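Local coordinates for sulfite dehydrogenase (Paracoccus pantotrophus, PDB 2XTS), which oxidises protein-bound sulfane sulfur as a molybdenum-cofactor and heme c enzyme of the bacterial Sox pathway, probably belonging to the sulfite oxidase family, at residues G295-G306 with M338-E347. Sequence-based numbering, arbitrary orientation.
Sequences GRITRVDVSLDG and MLLQSRAVDE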
loop_
_atom_site.group_PDB
_atom_site.type_symbol
_atom_site.label_atom_id
_atom_site.label_comp_id
_atom_site.label_asym_id
_atom_site.label_seq_id
_atom_site.Cartn_x
_atom_site.Cartn_y
_atom_site.Cartn_z
ATOM N N GLY A 295 5.600 -11.388 -18.660
ATOM C CA GLY A 295 5.477 -10.011 -19.097
ATOM C C GLY A 295 4.173 -9.372 -18.696
ATOM O O GLY A 295 3.647 -9.651 -17.607
ATOM N N ARG A 296 3.672 -8.473 -19.542
ATOM C CA ARG A 296 2.413 -7.810 -19.292
ATOM C C ARG A 296 1.235 -8.665 -19.711
ATOM O O ARG A 296 1.285 -9.381 -20.707
ATOM C CB ARG A 296 2.334 -6.521 -20.091
ATOM C CG ARG A 296 3.413 -5.477 -19.752
ATOM C CD ARG A 296 3.374 -4.325 -20.770
ATOM N NE ARG A 296 4.452 -3.349 -20.575
ATOM C CZ ARG A 296 4.347 -2.220 -19.874
ATOM N NH1 ARG A 296 3.217 -1.889 -19.240
ATOM N NH2 ARG A 296 5.401 -1.415 -19.786
ATOM N N ILE A 297 0.156 -8.548 -18.954
ATOM C CA ILE A 297 -1.149 -9.030 -19.390
ATOM C C ILE A 297 -1.638 -8.118 -20.509
ATOM O O ILE A 297 -1.567 -6.908 -20.394
ATOM C CB ILE A 297 -2.168 -9.038 -18.203
ATOM C CG1 ILE A 297 -1.773 -10.082 -17.161
ATOM C CG2 ILE A 297 -3.605 -9.233 -18.692
ATOM C CD1 ILE A 297 -1.724 -11.478 -17.627
ATOM N N THR A 298 -2.140 -8.702 -21.585
ATOM C CA THR A 298 -2.693 -7.926 -22.689
ATOM C C THR A 298 -4.200 -7.952 -22.710
ATOM O O THR A 298 -4.802 -6.998 -23.150
ATOM C CB THR A 298 -2.146 -8.397 -24.025
ATOM O OG1 THR A 298 -2.397 -9.787 -24.194
ATOM C CG2 THR A 298 -0.663 -8.129 -24.110
ATOM N N ARG A 299 -4.816 -9.035 -22.246
ATOM C CA ARG A 299 -6.249 -9.087 -22.063
ATOM C C ARG A 299 -6.679 -10.192 -21.136
ATOM O O ARG A 299 -5.908 -11.112 -20.847
ATOM C CB ARG A 299 -7.008 -9.142 -23.385
ATOM C CG ARG A 299 -7.212 -10.486 -23.958
ATOM C CD ARG A 299 -8.072 -10.412 -25.233
ATOM N NE ARG A 299 -8.476 -11.749 -25.630
ATOM C CZ ARG A 299 -7.727 -12.555 -26.373
ATOM N NH1 ARG A 299 -6.528 -12.171 -26.788
ATOM N NH2 ARG A 299 -8.168 -13.762 -26.679
ATOM N N VAL A 300 -7.899 -10.050 -20.647
ATOM C CA VAL A 300 -8.560 -11.092 -19.894
ATOM C C VAL A 300 -9.935 -11.327 -20.485
ATOM O O VAL A 300 -10.702 -10.396 -20.659
ATOM C CB VAL A 300 -8.691 -10.762 -18.381
ATOM C CG1 VAL A 300 -9.293 -11.949 -17.633
ATOM C CG2 VAL A 300 -7.337 -10.344 -17.802
ATOM N N ASP A 301 -10.223 -12.584 -20.808
ATOM C CA ASP A 301 -11.559 -12.985 -21.272
ATOM C C ASP A 301 -12.326 -13.604 -20.103
ATOM O O ASP A 301 -11.729 -14.292 -19.270
ATOM C CB ASP A 301 -11.463 -13.966 -22.429
ATOM C CG ASP A 301 -10.773 -13.380 -23.647
ATOM O OD1 ASP A 301 -10.830 -12.162 -23.879
ATOM O OD2 ASP A 301 -10.144 -14.181 -24.372
ATOM N N VAL A 302 -13.627 -13.368 -20.050
ATOM C CA VAL A 302 -14.506 -13.897 -19.030
ATOM C C VAL A 302 -15.629 -14.704 -19.699
ATOM O O VAL A 302 -16.182 -14.277 -20.727
ATOM C CB VAL A 302 -15.053 -12.751 -18.165
ATOM C CG1 VAL A 302 -16.179 -13.240 -17.269
ATOM C CG2 VAL A 302 -13.952 -12.154 -17.344
ATOM N N SER A 303 -15.934 -15.868 -19.140
ATOM C CA SER A 303 -17.070 -16.666 -19.574
ATOM C C SER A 303 -18.069 -16.782 -18.451
ATOM O O SER A 303 -17.688 -16.887 -17.286
ATOM C CB SER A 303 -16.609 -18.056 -20.012
ATOM O OG SER A 303 -17.705 -18.884 -20.415
ATOM N N LEU A 304 -19.358 -16.752 -18.795
ATOM C CA LEU A 304 -20.420 -17.022 -17.847
ATOM C C LEU A 304 -20.992 -18.425 -17.969
ATOM O O LEU A 304 -21.883 -18.776 -17.190
ATOM C CB LEU A 304 -21.569 -16.014 -18.034
ATOM C CG LEU A 304 -21.187 -14.533 -18.194
ATOM C CD1 LEU A 304 -22.459 -13.721 -18.327
ATOM C CD2 LEU A 304 -20.310 -14.045 -17.028
ATOM N N ASP A 305 -20.520 -19.184 -18.967
ATOM C CA ASP A 305 -21.137 -20.457 -19.322
ATOM C C ASP A 305 -20.123 -21.578 -19.430
ATOM O O ASP A 305 -20.277 -22.509 -20.213
ATOM C CB ASP A 305 -21.995 -20.300 -20.592
ATOM C CG ASP A 305 -21.212 -19.900 -21.815
ATOM O OD1 ASP A 305 -19.967 -19.826 -21.771
ATOM O OD2 ASP A 305 -21.886 -19.706 -22.865
ATOM N N GLY A 306 -19.080 -21.518 -18.607
ATOM C CA GLY A 306 -18.113 -22.618 -18.494
ATOM C C GLY A 306 -17.167 -22.788 -19.658
ATOM O O GLY A 306 -16.623 -23.870 -19.859
ATOM N N MET A 338 -24.691 -19.739 -13.312
ATOM C CA MET A 338 -23.588 -19.427 -14.199
ATOM C C MET A 338 -22.394 -20.290 -13.846
ATOM O O MET A 338 -22.288 -20.777 -12.714
ATOM C CB MET A 338 -23.182 -17.945 -14.121
ATOM C CG MET A 338 -24.294 -16.967 -14.460
ATOM S SD MET A 338 -23.753 -15.257 -14.423
ATOM C CE MET A 338 -23.549 -14.978 -12.659
ATOM N N LEU A 339 -21.529 -20.494 -14.833
ATOM C CA LEU A 339 -20.224 -21.100 -14.617
ATOM C C LEU A 339 -19.194 -20.068 -15.033
ATOM O O LEU A 339 -18.849 -19.926 -16.208
ATOM C CB LEU A 339 -20.082 -22.398 -15.404
ATOM C CG LEU A 339 -20.914 -23.568 -14.877
ATOM C CD1 LEU A 339 -20.968 -24.658 -15.946
ATOM C CD2 LEU A 339 -20.403 -24.106 -13.537
ATOM N N LEU A 340 -18.695 -19.336 -14.044
ATOM C CA LEU A 340 -17.794 -18.220 -14.323
ATOM C C LEU A 340 -16.372 -18.713 -14.495
ATOM O O LEU A 340 -15.892 -19.514 -13.693
ATOM C CB LEU A 340 -17.796 -17.201 -13.177
ATOM C CG LEU A 340 -19.110 -16.552 -12.777
ATOM C CD1 LEU A 340 -18.883 -15.634 -11.606
ATOM C CD2 LEU A 340 -19.722 -15.809 -13.957
ATOM N N GLN A 341 -15.686 -18.184 -15.504
ATOM C CA GLN A 341 -14.271 -18.440 -15.713
ATOM C C GLN A 341 -13.592 -17.182 -16.225
ATOM O O GLN A 341 -14.228 -16.362 -16.903
ATOM C CB GLN A 341 -14.064 -19.529 -16.757
ATOM C CG GLN A 341 -14.617 -20.889 -16.409
ATOM C CD GLN A 341 -14.308 -21.929 -17.451
ATOM O OE1 GLN A 341 -14.084 -21.618 -18.612
ATOM N NE2 GLN A 341 -14.271 -23.190 -17.015
ATOM N N SER A 342 -12.303 -17.052 -15.927
ATOM C CA SER A 342 -11.485 -16.033 -16.520
ATOM C C SER A 342 -10.257 -16.680 -17.155
ATOM O O SER A 342 -9.737 -17.697 -16.662
ATOM C CB SER A 342 -11.104 -14.968 -15.504
ATOM O OG SER A 342 -10.382 -15.488 -14.402
ATOM N N ARG A 343 -9.795 -16.073 -18.239
ATOM C CA ARG A 343 -8.666 -16.597 -19.021
ATOM C C ARG A 343 -7.743 -15.445 -19.407
ATOM O O ARG A 343 -8.136 -14.578 -20.202
ATOM C CB ARG A 343 -9.187 -17.310 -20.267
ATOM C CG ARG A 343 -8.159 -17.911 -21.178
ATOM C CD ARG A 343 -8.872 -18.584 -22.358
ATOM N NE ARG A 343 -9.512 -17.617 -23.255
ATOM C CZ ARG A 343 -10.307 -17.933 -24.276
ATOM N NH1 ARG A 343 -10.624 -19.200 -24.516
ATOM N NH2 ARG A 343 -10.822 -16.976 -25.041
ATOM N N ALA A 344 -6.534 -15.436 -18.837
ATOM C CA ALA A 344 -5.551 -14.394 -19.121
ATOM C C ALA A 344 -4.747 -14.654 -20.387
ATOM O O ALA A 344 -4.473 -15.810 -20.728
ATOM C CB ALA A 344 -4.596 -14.273 -17.969
ATOM N N VAL A 345 -4.344 -13.580 -21.060
ATOM C CA VAL A 345 -3.450 -13.626 -22.197
ATOM C C VAL A 345 -2.333 -12.648 -21.903
ATOM O O VAL A 345 -2.577 -11.544 -21.425
ATOM C CB VAL A 345 -4.158 -13.224 -23.501
ATOM C CG1 VAL A 345 -3.182 -13.353 -24.702
ATOM C CG2 VAL A 345 -5.433 -14.061 -23.685
ATOM N N ASP A 346 -1.084 -13.064 -22.126
ATOM C CA ASP A 346 0.036 -12.157 -21.928
ATOM C C ASP A 346 0.677 -11.737 -23.251
ATOM O O ASP A 346 0.321 -12.224 -24.321
ATOM C CB ASP A 346 1.050 -12.675 -20.889
ATOM C CG ASP A 346 1.898 -13.823 -21.360
ATOM O OD1 ASP A 346 2.187 -13.920 -22.578
ATOM O OD2 ASP A 346 2.312 -14.610 -20.478
ATOM N N GLU A 347 1.639 -10.828 -23.162
ATOM C CA GLU A 347 2.233 -10.224 -24.354
ATOM C C GLU A 347 3.013 -11.189 -25.226
ATOM O O GLU A 347 3.355 -10.856 -26.359
ATOM C CB GLU A 347 3.119 -9.041 -23.979
ATOM C CG GLU A 347 4.343 -9.425 -23.187
ATOM C CD GLU A 347 5.206 -8.217 -22.909
ATOM O OE1 GLU A 347 5.209 -7.742 -21.761
ATOM O OE2 GLU A 347 5.850 -7.702 -23.861
HETATM O O HOH W 1 -0.788 -11.046 -26.744
HETATM O O HOH W 2 -8.307 -15.206 -23.052
HETATM O O HOH W 3 -14.209 -25.285 -19.235
#
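D301 OD2 is gripped by two arginines from the two strands: R343 NH2 meets it at 3.0 Å in an almost straight salt-bridge bond (176°), and R299 NH2 reaches its syn lone pair at 3.1 Å. R343 presents the edge of its guanidinium, whose plane stands 72° from the carboxylate; R299 binds side-on, with NE also donating to D301 OD1 at 3.0 Å, an oxygen also hydrogen-bonded to T312 OG1. A water bridges D301 OD2, R343 NE and R343 O. With CG between the backbone N and the carbonyl carbon (chi1 87°), the extended R299 chain leans across toward V345 and on to D301, and V345 CG2 lies over the centre of the guanidinium face, 3.7 Å above the plane. A leucine in place of R299 would probably leave D301 OD1 without its NE donor and OD2 with R343 as its arginine partner, and strip V345 CG2 of that flat lid. Below these side chains runs an antiparallel ladder, D301 and R343 forming a hydrogen-bonded pair. A classic beta bulge interrupts it where T298 and R299 both face V345; T298 N bonds V345 O at 2.9 Å, R299 N only weakly. Past the bulge, E347 OE1 takes the backbone N-H of R296 at 2.8 Å on its anti lone pair. On the other sheet face V300, V302 and S342 pack on F327 of strand 325-333, while strands 311-316 and 375-378 flank the pair within the antiparallel sheet of the Mo-co dimerisation domain, and M165 of the cytochrome chain packs on D301 and R343.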